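Local coordinates for cupin 2, conserved barrel domain protein (Shewanella frigidimarina, PDB 2PFW) that is of unknown function but has the RmlC-like cupin fold, a small beta-barrel whose relatives commonly hold a metal ion in a central pocket, at the interface of chains A and B. Coordinates in Å, arbitrary orientation; residue numbers count along the deposited sequence, not the author numbering. Chains: chain A/B, Cupin 2, conserved barrel domain protein.

Contact 1: the interface of chains A and B. Residues chain A 68-70, 72, 82-83, 85; chain B 6-8.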
loop_
_atom_site.group_PDB
_atom_site.type_symbol
_atom_site.label_atom_id
_atom_site.label_comp_id
_atom_site.label_asym_id
_atom_site.label_seq_id
_atom_site.Cartn_x
_atom_site.Cartn_y
_atom_site.Cartn_z
ATOM N N ASN A 68 13.885 3.746 11.107
ATOM C CA ASN A 68 15.143 3.005 11.086
ATOM C C ASN A 68 14.978 1.703 10.299
ATOM O O ASN A 68 14.148 0.884 10.697
ATOM C CB ASN A 68 15.628 2.697 12.505
ATOM C CG ASN A 68 17.067 2.203 12.496
ATOM O OD1 ASN A 68 17.538 1.620 11.517
ATOM N ND2 ASN A 68 17.782 2.442 13.593
ATOM N N VAL A 69 15.743 1.548 9.231
ATOM C CA VAL A 69 15.896 0.263 8.558
ATOM C C VAL A 69 17.369 -0.152 8.517
ATOM O O VAL A 69 18.185 0.506 7.881
ATOM C CB VAL A 69 15.339 0.268 7.127
ATOM C CG1 VAL A 69 15.539 -1.101 6.489
ATOM C CG2 VAL A 69 13.864 0.636 7.120
ATOM N N ASP A 70 17.678 -1.255 9.195
ATOM C CA ASP A 70 19.008 -1.852 9.106
ATOM C C ASP A 70 20.074 -0.856 9.553
ATOM O O ASP A 70 21.188 -0.871 9.029
ATOM C CB ASP A 70 19.283 -2.315 7.676
ATOM C CG ASP A 70 20.410 -3.331 7.620
ATOM O OD1 ASP A 70 20.471 -4.139 8.570
ATOM O OD2 ASP A 70 21.205 -3.307 6.660
ATOM N N VAL A 72 20.182 2.256 9.058
ATOM C CA VAL A 72 20.042 3.510 8.307
ATOM C C VAL A 72 18.836 4.287 8.815
ATOM O O VAL A 72 17.783 3.706 9.083
ATOM C CB VAL A 72 19.923 3.232 6.804
ATOM C CG1 VAL A 72 19.924 4.523 6.003
ATOM C CG2 VAL A 72 21.061 2.327 6.343
ATOM N N PHE A 82 9.243 3.249 2.603
ATOM C CA PHE A 82 10.405 2.404 2.883
ATOM C C PHE A 82 10.071 0.926 2.638
ATOM O O PHE A 82 8.906 0.544 2.623
ATOM C CB PHE A 82 10.914 2.573 4.305
ATOM C CG PHE A 82 9.914 2.405 5.421
ATOM C CD1 PHE A 82 9.090 3.461 5.791
ATOM C CD2 PHE A 82 9.796 1.212 6.108
ATOM C CE1 PHE A 82 8.183 3.312 6.818
ATOM C CE2 PHE A 82 8.887 1.058 7.133
ATOM C CZ PHE A 82 8.070 2.112 7.496
ATOM N N PHE A 83 11.130 0.156 2.473
ATOM C CA PHE A 83 11.105 -1.277 2.233
ATOM C C PHE A 83 11.980 -2.000 3.254
ATOM O O PHE A 83 13.146 -1.646 3.408
ATOM C CB PHE A 83 11.581 -1.548 0.810
ATOM C CG PHE A 83 12.022 -2.974 0.529
ATOM C CD1 PHE A 83 11.184 -4.043 0.789
ATOM C CD2 PHE A 83 13.278 -3.207 -0.002
ATOM C CE1 PHE A 83 11.599 -5.336 0.523
ATOM C CE2 PHE A 83 13.704 -4.497 -0.264
ATOM C CZ PHE A 83 12.861 -5.557 0.002
ATOM N N PRO A 85 13.404 -5.690 4.021
ATOM C CA PRO A 85 13.587 -7.091 3.594
ATOM C C PRO A 85 13.225 -8.037 4.728
ATOM O O PRO A 85 13.157 -7.649 5.899
ATOM C CB PRO A 85 15.069 -7.157 3.228
ATOM C CG PRO A 85 15.466 -5.734 2.988
ATOM C CD PRO A 85 14.664 -4.934 3.982
ATOM N N GLU B 6 16.007 0.164 -2.920
ATOM C CA GLU B 6 16.527 0.743 -1.687
ATOM C C GLU B 6 15.563 0.525 -0.533
ATOM O O GLU B 6 14.374 0.275 -0.749
ATOM C CB GLU B 6 16.787 2.239 -1.888
ATOM C CG GLU B 6 18.015 2.747 -1.142
ATOM C CD GLU B 6 19.272 2.545 -1.972
ATOM O OE1 GLU B 6 19.139 2.285 -3.186
ATOM O OE2 GLU B 6 20.381 2.646 -1.412
ATOM N N HIS B 7 16.042 0.611 0.701
ATOM C CA HIS B 7 15.189 0.483 1.872
ATOM C C HIS B 7 14.343 1.739 2.099
ATOM O O HIS B 7 13.351 1.682 2.826
ATOM C CB HIS B 7 16.009 0.220 3.135
ATOM C CG HIS B 7 16.789 -1.057 3.095
ATOM N ND1 HIS B 7 18.011 -1.213 3.712
ATOM C CD2 HIS B 7 16.515 -2.243 2.506
ATOM C CE1 HIS B 7 18.454 -2.443 3.505
ATOM N NE2 HIS B 7 17.564 -3.090 2.774
ATOM N N PHE B 8 14.760 2.832 1.479
ATOM C CA PHE B 8 14.087 4.117 1.601
ATOM C C PHE B 8 13.803 4.706 0.224
ATOM O O PHE B 8 14.629 4.642 -0.685
ATOM C CB PHE B 8 14.921 5.099 2.432
ATOM C CG PHE B 8 15.008 4.725 3.906
ATOM C CD1 PHE B 8 13.965 4.980 4.771
ATOM C CD2 PHE B 8 16.146 4.113 4.410
ATOM C CE1 PHE B 8 14.041 4.636 6.110
ATOM C CE2 PHE B 8 16.231 3.768 5.744
ATOM C CZ PHE B 8 15.180 4.023 6.601
#
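B:His7 and B:Phe8 reach chain A with matching first torsions: each has CG anti to its own carbonyl carbon (chi1 -62° and -69°), and the two methyls of A:Val69 serve one ring each, which suits a valine to the place. A:Val69 covers one face of the imidazole, its CG1 3.6 Å from ring carbon CG of B:His7. A:Pro85 packs at the NE2/CD2 rim, displaced toward the same face, its CG 3.4 Å from NE2 of B:His7; the rigid pyrrolidine offers a fixed carbon surface to a flat group. The carboxylate atom A:Asp70 OD2 is 4.8 Å from B:His7 ND1, too far for contact, but it might favour a positive charge on the imidazole. A:Val69 also covers a face of the B:Phe8 ring near its tip, CG2 lying 3.7 Å from CZ, while A:Val72 sits beyond the rim, displaced toward the other face, its CG1 3.8 Å from CE2. Behind the rings, the amide N of A:Phe83 donates to the carbonyl O of B:His7 at 2.7 Å, beside the antiparallel bridge of A:Phe82 with B:Phe8. The patch thus fastens the N-terminal segment of one cupin subunit onto its neighbour's barrel, probably stabilising a dimer.

Contact 2: the interface of chains A and B. Residues chain A 34, 55-57, 103-105; chain B 29, 31, 33-34.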
loop_
_atom_site.group_PDB
_atom_site.type_symbol
_atom_site.label_atom_id
_atom_site.label_comp_id
_atom_site.label_asym_id
_atom_site.label_seq_id
_atom_site.Cartn_x
_atom_site.Cartn_y
_atom_site.Cartn_z
ATOM N N LEU A 34 -0.800 -11.724 0.636
ATOM C CA LEU A 34 -0.679 -10.272 0.486
ATOM C C LEU A 34 -1.615 -9.571 1.456
ATOM O O LEU A 34 -2.731 -10.039 1.683
ATOM C CB LEU A 34 -0.981 -9.822 -0.943
ATOM C CG LEU A 34 -0.860 -8.321 -1.216
ATOM C CD1 LEU A 34 0.583 -7.855 -1.076
ATOM C CD2 LEU A 34 -1.381 -7.971 -2.603
ATOM N N SER A 55 7.972 -9.907 4.084
ATOM C CA SER A 55 8.445 -8.716 3.375
ATOM C C SER A 55 7.500 -7.563 3.709
ATOM O O SER A 55 6.335 -7.785 4.037
ATOM C CB SER A 55 8.539 -8.954 1.877
ATOM O OG SER A 55 9.770 -9.561 1.531
ATOM N N GLN A 56 7.998 -6.333 3.658
ATOM C CA GLN A 56 7.157 -5.201 4.053
ATOM C C GLN A 56 7.479 -3.990 3.180
ATOM O O GLN A 56 8.646 -3.625 3.019
ATOM C CB GLN A 56 7.327 -4.854 5.531
ATOM C CG GLN A 56 6.525 -3.644 5.990
ATOM C CD GLN A 56 6.834 -3.226 7.413
ATOM O OE1 GLN A 56 7.096 -4.038 8.300
ATOM N NE2 GLN A 56 6.803 -1.920 7.655
ATOM N N VAL A 57 6.438 -3.378 2.618
ATOM C CA VAL A 57 6.600 -2.069 1.969
ATOM C C VAL A 57 5.649 -1.094 2.658
ATOM O O VAL A 57 4.511 -1.453 2.962
ATOM C CB VAL A 57 6.370 -2.133 0.462
ATOM C CG1 VAL A 57 6.739 -0.826 -0.228
ATOM C CG2 VAL A 57 7.193 -3.259 -0.159
ATOM N N THR A 103 2.126 -2.682 4.026
ATOM C CA THR A 103 1.812 -3.886 3.268
ATOM C C THR A 103 2.882 -4.957 3.454
ATOM O O THR A 103 4.070 -4.637 3.485
ATOM C CB THR A 103 1.666 -3.571 1.770
ATOM O OG1 THR A 103 2.940 -3.563 1.130
ATOM C CG2 THR A 103 1.090 -2.165 1.608
ATOM N N PHE A 104 2.441 -6.200 3.569
ATOM C CA PHE A 104 3.285 -7.345 3.868
ATOM C C PHE A 104 3.086 -8.493 2.882
ATOM O O PHE A 104 1.937 -8.801 2.554
ATOM C CB PHE A 104 2.972 -7.870 5.275
ATOM C CG PHE A 104 3.089 -6.788 6.336
ATOM C CD1 PHE A 104 4.331 -6.467 6.859
ATOM C CD2 PHE A 104 1.962 -6.115 6.775
ATOM C CE1 PHE A 104 4.454 -5.478 7.817
ATOM C CE2 PHE A 104 2.084 -5.135 7.738
ATOM C CZ PHE A 104 3.327 -4.817 8.256
ATOM N N SER A 105 4.155 -9.140 2.427
ATOM C CA SER A 105 3.990 -10.432 1.768
ATOM C C SER A 105 4.510 -11.579 2.658
ATOM O O SER A 105 5.734 -11.349 2.949
ATOM C CB SER A 105 4.673 -10.552 0.410
ATOM O OG SER A 105 4.244 -11.784 -0.175
ATOM N N GLY B 29 8.571 0.664 -3.511
ATOM C CA GLY B 29 9.482 -0.311 -2.935
ATOM C C GLY B 29 9.094 -1.720 -3.350
ATOM O O GLY B 29 7.903 -2.011 -3.466
ATOM N N ASN B 31 10.618 -6.217 -3.543
ATOM C CA ASN B 31 11.516 -7.335 -3.854
ATOM C C ASN B 31 10.771 -8.413 -4.632
ATOM O O ASN B 31 9.677 -8.157 -5.149
ATOM C CB ASN B 31 12.116 -7.874 -2.557
ATOM C CG ASN B 31 11.089 -8.528 -1.666
ATOM O OD1 ASN B 31 9.900 -8.557 -1.981
ATOM N ND2 ASN B 31 11.527 -9.070 -0.537
ATOM N N GLU B 33 8.865 -10.707 -3.952
ATOM C CA GLU B 33 7.596 -11.266 -3.489
ATOM C C GLU B 33 6.594 -10.194 -3.081
ATOM O O GLU B 33 5.452 -10.510 -2.748
ATOM C CB GLU B 33 7.854 -12.209 -2.313
ATOM C CG GLU B 33 8.029 -11.517 -0.970
ATOM C CD GLU B 33 8.187 -12.500 0.174
ATOM O OE1 GLU B 33 7.731 -13.654 0.010
ATOM O OE2 GLU B 33 8.754 -12.137 1.227
ATOM N N LEU B 34 7.009 -8.933 -3.092
ATOM C CA LEU B 34 6.131 -7.845 -2.672
ATOM C C LEU B 34 6.442 -6.586 -3.475
ATOM O O LEU B 34 7.601 -6.303 -3.783
ATOM C CB LEU B 34 6.260 -7.563 -1.180
ATOM C CG LEU B 34 5.628 -6.288 -0.625
ATOM C CD1 LEU B 34 4.150 -6.195 -0.965
ATOM C CD2 LEU B 34 5.814 -6.209 0.887
#
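A:Ser55 and A:Ser105, near the ends of two barrel strands of this cupin subunit, meet a turn of chain B that links strands 23-31 and 34-41. The polar contacts centre on A:Ser55 OG, a small hydroxyl that can both give and take. It accepts from the amide ND2 of B:Asn31 at 2.8 Å, tilted 17° from the amide plane, and donates to the carboxylate OE2 of B:Glu33 at 2.8 Å, on the anti lone pair. The extended glutamate chain reaches this hydroxyl while its backbone O receives A:Ser105 OG at 3.1 Å. Within chain B, OD1 of B:Asn31 accepts from the backbone N of B:Glu33 at 3.1 Å. An alanine at B:Asn31 would probably leave A:Ser55 OG without its amide donor and the N of B:Glu33 without its side-chain acceptor, freeing the turn to shift.

The apolar contacts belong mainly to B:Leu34, whose CG is anti to the backbone N (chi1 168°). Its two branches suit it to the groove between strands 55-61 and 98-105 of chain A: CD2 packs tightly on CG2 of A:Val57, 3.4 Å away, while CD1 meets A:Leu34 CD1 at 3.9 Å, the equivalent leucines crossing at about a right angle. CD1 also lies 3.6 Å from A:Thr103 OG1, a hydroxyl whose polar need is met by donating to the O of A:Val57.

Contact 3: the interface of chains A and B. Residues chain A 76, 79-81; chain B 9-11.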
loop_
_atom_site.group_PDB
_atom_site.type_symbol
_atom_site.label_atom_id
_atom_site.label_comp_id
_atom_site.label_asym_id
_atom_site.label_seq_id
_atom_site.Cartn_x
_atom_site.Cartn_y
_atom_site.Cartn_z
ATOM N N LEU A 76 10.930 10.724 7.273
ATOM C CA LEU A 76 10.048 10.556 6.123
ATOM C C LEU A 76 8.773 11.380 6.308
ATOM O O LEU A 76 8.235 11.465 7.411
ATOM C CB LEU A 76 9.670 9.092 5.903
ATOM C CG LEU A 76 10.790 8.087 5.635
ATOM C CD1 LEU A 76 10.214 6.800 5.058
ATOM C CD2 LEU A 76 11.849 8.660 4.712
ATOM N N GLY A 79 4.097 10.933 1.128
ATOM C CA GLY A 79 4.523 10.579 -0.215
ATOM C C GLY A 79 5.795 9.756 -0.234
ATOM O O GLY A 79 6.247 9.299 -1.286
ATOM N N ASP A 80 6.421 9.548 0.924
ATOM C CA ASP A 80 7.681 8.810 0.957
ATOM C C ASP A 80 7.388 7.348 1.290
ATOM O O ASP A 80 6.305 7.019 1.778
ATOM C CB ASP A 80 8.655 9.370 1.978
ATOM C CG ASP A 80 9.261 10.716 1.691
ATOM O OD1 ASP A 80 9.441 11.117 0.525
ATOM O OD2 ASP A 80 9.601 11.406 2.682
ATOM N N SER A 81 8.351 6.460 1.047
ATOM C CA SER A 81 8.119 5.066 1.436
ATOM C C SER A 81 9.397 4.381 1.913
ATOM O O SER A 81 10.510 4.844 1.661
ATOM C CB SER A 81 7.516 4.299 0.249
ATOM O OG SER A 81 8.348 4.451 -0.883
ATOM N N SER B 9 12.618 5.296 0.056
ATOM C CA SER B 9 12.305 5.931 -1.228
ATOM C C SER B 9 11.584 7.259 -1.015
ATOM O O SER B 9 10.808 7.373 -0.073
ATOM C CB SER B 9 11.475 4.983 -2.093
ATOM O OG SER B 9 12.346 4.084 -2.772
ATOM N N PHE B 10 11.859 8.223 -1.878
ATOM C CA PHE B 10 11.486 9.619 -1.667
ATOM C C PHE B 10 10.599 10.120 -2.796
ATOM O O PHE B 10 11.032 10.090 -3.945
ATOM C CB PHE B 10 12.757 10.478 -1.534
ATOM C CG PHE B 10 13.518 10.065 -0.272
ATOM C CD1 PHE B 10 12.890 10.155 0.957
ATOM C CD2 PHE B 10 14.813 9.589 -0.344
ATOM C CE1 PHE B 10 13.542 9.776 2.113
ATOM C CE2 PHE B 10 15.476 9.211 0.812
ATOM C CZ PHE B 10 14.836 9.302 2.033
ATOM N N GLY B 11 9.398 10.560 -2.452
ATOM C CA GLY B 11 8.386 11.003 -3.388
ATOM C C GLY B 11 8.872 12.059 -4.353
ATOM O O GLY B 11 8.447 12.083 -5.509
#
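A:Ser81 and B:Ser9 pair as antiparallel strands, extending a cupin sheet across the chains: the N of A:Ser81 donates to O of B:Ser9 at 2.9 Å, and the N of B:Ser9 donates to O of A:Ser81 at 2.7 Å. The small serine side chains fit side by side at the bridge without crowding; OG of A:Ser81 rests 3.4 Å from CB of B:Ser9.

A:Asp80 takes over from the backbone one step along. Its CG is anti to the carbonyl carbon (chi1 -70°), which turns the carboxylate toward chain B, and OD1 accepts the N of B:Gly11 at 3.0 Å through the anti lone pair. The same carboxylate lies at the rim of B:Phe10: CG of A:Asp80 is in the ring plane, 3.7 Å from CD1, with the two planes 86° apart. The slightly positive ring edge thus probably meets the acid favourably. At the next rim position, CE1 of B:Phe10 presses tightly against CD2 of A:Leu76, an aliphatic branch that gives the ring a greasy neighbour beyond the carboxylate. A:Gly79 has a positive phi of 94°, easy for glycine, and B:Gly11, without a side chain, lets the O of A:Gly79 approach its CA to 3.4 Å.

Contacts 1 and 3 are continuous: their C-alpha centres lie about 11 Å apart, and both use strand 8-9 of chain B laid against strand 81-84 of chain A, with strand 72-76 of chain A also shared through A:Val72 and A:Leu76. Contact 2 sits about 12 Å from contact 1 and 16 Å from contact 3; there the turn between strands 23-31 and 34-41 of chain B meets strands 55-61 and 98-105 of chain A. A borrowed N-terminal strand and a barrel-to-barrel packing thus join the subunits at separate places. The two-fold symmetry repeats every contact, consistent with a stable dimer as in many cupins.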